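Local coordinates for flavin-dependent monooxygenase, oxygenase subunit HsaA (Rhodococcus sp., PDB 2RFQ), which catalyses the FMNH2-dependent ortho-hydroxylation of the steroid-derived phenol 3-HSA to the catechol 3,4-DHSA during cholesterol breakdown, as the oxygenase component of a two-component monooxygenase, at residues A[131-142]-A[193-204]. Numbering follows the deposited sequence.
Sequences GGYTVNGAWAWS and NTVVVEDVFVPT
Trp139 has CG roughly anti to its carbonyl carbon (chi1 -86°), which lays the indole back over Gly137 and brings CZ3 to 4.0 Å from CG2 of Val197, a branch anti to its own carbonyl carbon. The other branch of Val197, CG1, meets CG1 of Val135 at 4.0 Å, and Val135 turns its CG2 the other way, onto CG2 of Val202 at 3.6 Å. Further along this face, Tyr133 CD2 lies 3.7 Å from Val202 O. Gly137, lacking CB, lets CZ3 come close over its CA. An alanine at Trp139 removes the ring, which would probably open a gap beside Val197 CG2 and leave the Gly154 carbonyl without its NE1 donor.

Beneath these side chains, strand 132-142 runs antiparallel to 193-198 and 200-203 in the beta domain of the acyl-CoA dehydrogenase fold. The partner turns a corner at Asp199, where a G1 beta bulge sets Asp199 and Val200 both against Val135, and the register slips by one. Asn136 spans the corner: its OD1 accepts the N-H of Asp199 at 2.8 Å, with the donor 52° out of the amide carbonyl plane, while its ND2 donates a hydrogen bond to a water that donates in turn to Asp199 OD1.

At the far end, Ser142 N donates a hydrogen bond to Asn193 O at 3.0 Å. By similarity, Trp141 and Ser142 belong to the FMN site; OG of Ser142 is hydrogen-bonded to Ser118 O and to Ser117 OG, and the Trp141 indole packs on Ala346 of a neighbouring subunit.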
ATOM      1  N   GLY A 131      43.398   5.475  34.839  1.00 11.77           N
ATOM      2  CA  GLY A 131      42.897   6.836  34.664  1.00 11.11           C
ATOM      3  C   GLY A 131      41.853   6.999  33.575  1.00 10.97           C
ATOM      4  O   GLY A 131      41.354   8.102  33.369  1.00 10.17           O
ATOM      5  N   GLY A 132      41.515   5.907  32.890  1.00 10.46           N
ATOM      6  CA  GLY A 132      40.531   5.997  31.802  1.00 10.16           C
ATOM      7  C   GLY A 132      40.669   4.878  30.791  1.00 10.74           C
ATOM      8  O   GLY A 132      40.600   3.693  31.154  1.00 10.58           O
ATOM      9  N   TYR A 133      40.813   5.270  29.519  1.00 10.78           N
ATOM     10  CA  TYR A 133      40.740   4.343  28.379  1.00 11.22           C
ATOM     11  C   TYR A 133      41.667   4.746  27.257  1.00 11.15           C
ATOM     12  O   TYR A 133      41.916   5.944  27.032  1.00 11.50           O
ATOM     13  CB  TYR A 133      39.301   4.272  27.811  1.00 11.88           C
ATOM     14  CG  TYR A 133      38.259   4.064  28.874  1.00 12.95           C
ATOM     15  CD1 TYR A 133      37.788   2.783  29.177  1.00 13.04           C
ATOM     16  CD2 TYR A 133      37.779   5.149  29.624  1.00 12.44           C
ATOM     17  CE1 TYR A 133      36.855   2.588  30.187  1.00 15.51           C
ATOM     18  CE2 TYR A 133      36.860   4.964  30.621  1.00 12.45           C
ATOM     19  CZ  TYR A 133      36.399   3.698  30.897  1.00 13.60           C
ATOM     20  OH  TYR A 133      35.478   3.523  31.892  1.00 17.97           O
ATOM     21  N   THR A 134      42.187   3.743  26.552  1.00 10.96           N
ATOM     22  CA  THR A 134      42.856   3.976  25.275  1.00 11.08           C
ATOM     23  C   THR A 134      41.845   3.643  24.190  1.00 11.71           C
ATOM     24  O   THR A 134      41.331   2.523  24.112  1.00 11.59           O
ATOM     25  CB  THR A 134      44.125   3.107  25.095  1.00 11.97           C
ATOM     26  OG1 THR A 134      45.022   3.337  26.187  1.00 13.24           O
ATOM     27  CG2 THR A 134      44.844   3.459  23.796  1.00 12.17           C
ATOM     28  N   VAL A 135      41.561   4.636  23.364  1.00 10.81           N
ATOM     29  CA  VAL A 135      40.508   4.509  22.384  1.00 10.62           C
ATOM     30  C   VAL A 135      41.102   4.462  20.986  1.00 10.82           C
ATOM     31  O   VAL A 135      42.051   5.188  20.670  1.00 10.74           O
ATOM     32  CB  VAL A 135      39.473   5.656  22.517  1.00  9.90           C
ATOM     33  CG1 VAL A 135      38.348   5.494  21.490  1.00 10.90           C
ATOM     34  CG2 VAL A 135      38.887   5.672  23.939  1.00 11.09           C
ATOM     35  N   ASN A 136      40.541   3.569  20.171  1.00 11.53           N
ATOM     36  CA  ASN A 136      40.894   3.407  18.759  1.00 11.59           C
ATOM     37  C   ASN A 136      39.620   3.237  17.965  1.00 12.06           C
ATOM     38  O   ASN A 136      38.723   2.472  18.350  1.00 12.15           O
ATOM     39  CB  ASN A 136      41.811   2.194  18.540  1.00 11.90           C
ATOM     40  CG  ASN A 136      43.243   2.475  18.945  1.00 11.60           C
ATOM     41  OD1 ASN A 136      43.995   3.126  18.214  1.00 12.65           O
ATOM     42  ND2 ASN A 136      43.632   1.983  20.116  1.00 10.26           N
ATOM     43  N   GLY A 137      39.515   3.971  16.864  1.00 12.60           N
ATOM     44  CA  GLY A 137      38.356   3.786  16.004  1.00 12.33           C
ATOM     45  C   GLY A 137      38.369   4.638  14.760  1.00 12.75           C
ATOM     46  O   GLY A 137      39.220   5.502  14.597  1.00 12.93           O
ATOM     47  N   ALA A 138      37.413   4.361  13.888  1.00 12.00           N
ATOM     48  CA  ALA A 138      37.161   5.175  12.709  1.00 11.60           C
ATOM     49  C   ALA A 138      35.643   5.290  12.558  1.00 11.91           C
ATOM     50  O   ALA A 138      34.977   4.467  11.903  1.00 12.49           O
ATOM     51  CB  ALA A 138      37.832   4.547  11.463  1.00 11.69           C
ATOM     52  N   TRP A 139      35.105   6.331  13.178  1.00 11.42           N
ATOM     53  CA  TRP A 139      33.667   6.497  13.316  1.00 11.16           C
ATOM     54  C   TRP A 139      33.095   7.309  12.150  1.00 11.64           C
ATOM     55  O   TRP A 139      33.263   8.531  12.090  1.00 11.55           O
ATOM     56  CB  TRP A 139      33.350   7.203  14.635  1.00 10.68           C
ATOM     57  CG  TRP A 139      33.232   6.319  15.832  1.00 10.90           C
ATOM     58  CD1 TRP A 139      32.116   5.665  16.253  1.00 10.62           C
ATOM     59  CD2 TRP A 139      34.263   6.021  16.784  1.00 10.91           C
ATOM     60  NE1 TRP A 139      32.379   4.975  17.426  1.00 10.09           N
ATOM     61  CE2 TRP A 139      33.696   5.163  17.760  1.00  9.82           C
ATOM     62  CE3 TRP A 139      35.611   6.383  16.899  1.00 11.56           C
ATOM     63  CZ2 TRP A 139      34.425   4.688  18.857  1.00 11.78           C
ATOM     64  CZ3 TRP A 139      36.350   5.897  17.995  1.00 11.83           C
ATOM     65  CH2 TRP A 139      35.744   5.060  18.955  1.00 13.20           C
ATOM     66  N   ALA A 140      32.421   6.609  11.239  1.00 11.98           N
ATOM     67  CA  ALA A 140      31.774   7.226  10.062  1.00 11.49           C
ATOM     68  C   ALA A 140      30.470   7.924  10.418  1.00 11.55           C
ATOM     69  O   ALA A 140      29.961   7.810  11.542  1.00 11.57           O
ATOM     70  CB  ALA A 140      31.506   6.161   8.991  1.00 12.32           C
ATOM     71  N   TRP A 141      29.947   8.659   9.442  1.00 11.76           N
ATOM     72  CA  TRP A 141      28.626   9.268   9.525  1.00 12.43           C
ATOM     73  C   TRP A 141      28.492  10.301  10.655  1.00 11.34           C
ATOM     74  O   TRP A 141      27.417  10.405  11.274  1.00 10.97           O
ATOM     75  CB  TRP A 141      27.501   8.201   9.607  1.00 14.57           C
ATOM     76  CG  TRP A 141      27.579   7.085   8.569  1.00 20.31           C
ATOM     77  CD1 TRP A 141      28.430   6.017   8.592  1.00 23.97           C
ATOM     78  CD2 TRP A 141      26.761   6.913   7.401  1.00 23.72           C
ATOM     79  NE1 TRP A 141      28.210   5.199   7.502  1.00 25.89           N
ATOM     80  CE2 TRP A 141      27.192   5.732   6.755  1.00 25.34           C
ATOM     81  CE3 TRP A 141      25.698   7.637   6.844  1.00 23.95           C
ATOM     82  CZ2 TRP A 141      26.599   5.256   5.569  1.00 24.30           C
ATOM     83  CZ3 TRP A 141      25.105   7.168   5.675  1.00 21.82           C
ATOM     84  CH2 TRP A 141      25.563   5.984   5.043  1.00 22.88           C
ATOM     85  N   SER A 142      29.551  11.081  10.914  1.00 10.01           N
ATOM     86  CA  SER A 142      29.474  12.110  11.966  1.00  9.31           C
ATOM     87  C   SER A 142      28.967  13.401  11.331  1.00 10.05           C
ATOM     88  O   SER A 142      29.730  14.246  10.901  1.00  9.32           O
ATOM     89  CB  SER A 142      30.833  12.312  12.666  1.00  9.85           C
ATOM     90  OG  SER A 142      30.651  13.127  13.828  1.00 11.25           O
ATOM     91  N   ASN A 193      31.243  13.081   7.756  1.00  9.21           N
ATOM     92  CA  ASN A 193      32.557  12.483   7.549  1.00  9.53           C
ATOM     93  C   ASN A 193      32.996  11.593   8.713  1.00  9.89           C
ATOM     94  O   ASN A 193      32.207  11.338   9.632  1.00 10.30           O
ATOM     95  CB  ASN A 193      33.549  13.593   7.200  1.00  9.56           C
ATOM     96  CG  ASN A 193      33.344  14.091   5.798  1.00 10.24           C
ATOM     97  OD1 ASN A 193      33.290  15.314   5.539  1.00 15.52           O
ATOM     98  ND2 ASN A 193      33.191  13.156   4.878  1.00  6.82           N
ATOM     99  N   THR A 194      34.232  11.086   8.642  1.00 10.07           N
ATOM    100  CA  THR A 194      34.675   9.995   9.504  1.00 10.11           C
ATOM    101  C   THR A 194      35.711  10.496  10.482  1.00 10.78           C
ATOM    102  O   THR A 194      36.698  11.123  10.096  1.00 10.44           O
ATOM    103  CB  THR A 194      35.222   8.802   8.649  1.00 10.46           C
ATOM    104  OG1 THR A 194      34.166   8.303   7.815  1.00 10.17           O
ATOM    105  CG2 THR A 194      35.747   7.670   9.527  1.00 11.47           C
ATOM    106  N   VAL A 195      35.467  10.200  11.751  1.00 10.36           N
ATOM    107  CA  VAL A 195      36.289  10.678  12.859  1.00 10.19           C
ATOM    108  C   VAL A 195      37.235   9.551  13.242  1.00 10.33           C
ATOM    109  O   VAL A 195      36.802   8.479  13.697  1.00 10.60           O
ATOM    110  CB  VAL A 195      35.420  11.109  14.046  1.00 10.04           C
ATOM    111  CG1 VAL A 195      36.288  11.389  15.279  1.00  9.23           C
ATOM    112  CG2 VAL A 195      34.571  12.351  13.664  1.00  9.68           C
ATOM    113  N   VAL A 196      38.518   9.800  13.010  1.00 10.99           N
ATOM    114  CA  VAL A 196      39.556   8.775  13.133  1.00 10.32           C
ATOM    115  C   VAL A 196      40.357   9.041  14.405  1.00 10.79           C
ATOM    116  O   VAL A 196      40.903  10.144  14.597  1.00 10.24           O
ATOM    117  CB  VAL A 196      40.493   8.743  11.902  1.00 10.75           C
ATOM    118  CG1 VAL A 196      41.575   7.670  12.089  1.00 11.30           C
ATOM    119  CG2 VAL A 196      39.699   8.484  10.604  1.00 10.17           C
ATOM    120  N   VAL A 197      40.397   8.021  15.259  1.00 11.16           N
ATOM    121  CA  VAL A 197      40.976   8.127  16.604  1.00 11.66           C
ATOM    122  C   VAL A 197      42.054   7.045  16.720  1.00 12.13           C
ATOM    123  O   VAL A 197      41.768   5.871  16.507  1.00 11.56           O
ATOM    124  CB  VAL A 197      39.869   7.942  17.694  1.00 11.39           C
ATOM    125  CG1 VAL A 197      40.456   8.001  19.112  1.00 12.02           C
ATOM    126  CG2 VAL A 197      38.766   8.994  17.534  1.00 12.32           C
ATOM    127  N   GLU A 198      43.285   7.453  17.030  1.00 12.64           N
ATOM    128  CA  GLU A 198      44.421   6.530  17.057  1.00 13.78           C
ATOM    129  C   GLU A 198      45.161   6.591  18.387  1.00 12.83           C
ATOM    130  O   GLU A 198      45.850   7.571  18.675  1.00 12.63           O
ATOM    131  CB  GLU A 198      45.380   6.812  15.898  1.00 14.13           C
ATOM    132  CG  GLU A 198      44.695   6.740  14.537  1.00 15.38           C
ATOM    133  CD  GLU A 198      45.623   6.990  13.366  1.00 17.22           C
ATOM    134  OE1 GLU A 198      45.226   6.642  12.234  1.00 23.70           O
ATOM    135  OE2 GLU A 198      46.747   7.500  13.572  1.00 22.38           O
ATOM    136  N   ASP A 199      44.997   5.547  19.195  1.00 12.82           N
ATOM    137  CA  ASP A 199      45.772   5.402  20.431  1.00 13.60           C
ATOM    138  C   ASP A 199      45.628   6.626  21.340  1.00 12.92           C
ATOM    139  O   ASP A 199      46.621   7.201  21.813  1.00 13.43           O
ATOM    140  CB  ASP A 199      47.248   5.144  20.074  1.00 13.87           C
ATOM    141  CG  ASP A 199      48.104   4.794  21.278  1.00 18.14           C
ATOM    142  OD1 ASP A 199      47.600   4.108  22.202  1.00 20.83           O
ATOM    143  OD2 ASP A 199      49.293   5.207  21.295  1.00 21.15           O
ATOM    144  N   VAL A 200      44.381   7.031  21.565  1.00 12.52           N
ATOM    145  CA  VAL A 200      44.088   8.246  22.320  1.00 12.21           C
ATOM    146  C   VAL A 200      43.636   7.940  23.739  1.00 11.98           C
ATOM    147  O   VAL A 200      42.771   7.095  23.951  1.00 12.32           O
ATOM    148  CB  VAL A 200      42.990   9.071  21.581  1.00 12.31           C
ATOM    149  CG1 VAL A 200      42.401  10.151  22.484  1.00 12.15           C
ATOM    150  CG2 VAL A 200      43.540   9.661  20.270  1.00 12.70           C
ATOM    151  N   PHE A 201      44.232   8.637  24.706  1.00 11.78           N
ATOM    152  CA  PHE A 201      43.838   8.503  26.088  1.00 11.64           C
ATOM    153  C   PHE A 201      42.585   9.333  26.317  1.00 11.70           C
ATOM    154  O   PHE A 201      42.567  10.525  26.003  1.00 11.65           O
ATOM    155  CB  PHE A 201      44.940   8.972  27.031  1.00 11.86           C
ATOM    156  CG  PHE A 201      44.516   8.976  28.453  1.00 10.98           C
ATOM    157  CD1 PHE A 201      44.345   7.776  29.127  1.00 11.81           C
ATOM    158  CD2 PHE A 201      44.240  10.173  29.116  1.00 10.55           C
ATOM    159  CE1 PHE A 201      43.922   7.759  30.438  1.00 11.75           C
ATOM    160  CE2 PHE A 201      43.812  10.164  30.447  1.00 10.96           C
ATOM    161  CZ  PHE A 201      43.639   8.963  31.102  1.00 11.15           C
ATOM    162  N   VAL A 202      41.562   8.695  26.878  1.00 10.72           N
ATOM    163  CA  VAL A 202      40.324   9.374  27.267  1.00 10.34           C
ATOM    164  C   VAL A 202      40.126   9.155  28.769  1.00  9.92           C
ATOM    165  O   VAL A 202      40.014   8.008  29.224  1.00  9.82           O
ATOM    166  CB  VAL A 202      39.124   8.835  26.469  1.00 10.65           C
ATOM    167  CG1 VAL A 202      37.822   9.544  26.925  1.00  9.41           C
ATOM    168  CG2 VAL A 202      39.349   9.054  24.946  1.00 10.27           C
ATOM    169  N   PRO A 203      40.123  10.251  29.559  1.00  9.65           N
ATOM    170  CA  PRO A 203      40.007  10.094  31.018  1.00  9.67           C
ATOM    171  C   PRO A 203      38.616   9.636  31.451  1.00  9.65           C
ATOM    172  O   PRO A 203      37.624   9.933  30.774  1.00  9.26           O
ATOM    173  CB  PRO A 203      40.280  11.504  31.544  1.00 10.32           C
ATOM    174  CG  PRO A 203      39.840  12.395  30.420  1.00  9.22           C
ATOM    175  CD  PRO A 203      40.232  11.673  29.164  1.00  9.64           C
ATOM    176  N   THR A 204      38.565   8.908  32.567  1.00 10.13           N
ATOM    177  CA  THR A 204      37.332   8.374  33.150  1.00  9.88           C
ATOM    178  C   THR A 204      36.170   9.363  33.149  1.00  9.97           C
ATOM    179  O   THR A 204      35.045   9.014  32.762  1.00 10.14           O
ATOM    180  CB  THR A 204      37.589   7.895  34.591  1.00 10.92           C
ATOM    181  OG1 THR A 204      38.596   6.880  34.554  1.00 11.75           O
ATOM    182  CG2 THR A 204      36.309   7.339  35.214  1.00 11.26           C
TER
HETATM  183  O   HOH W   1      46.397   2.184  20.731  1.00 28.29           O
HETATM  184  O   HOH W   2      31.662   8.928   7.021  1.00 10.67           O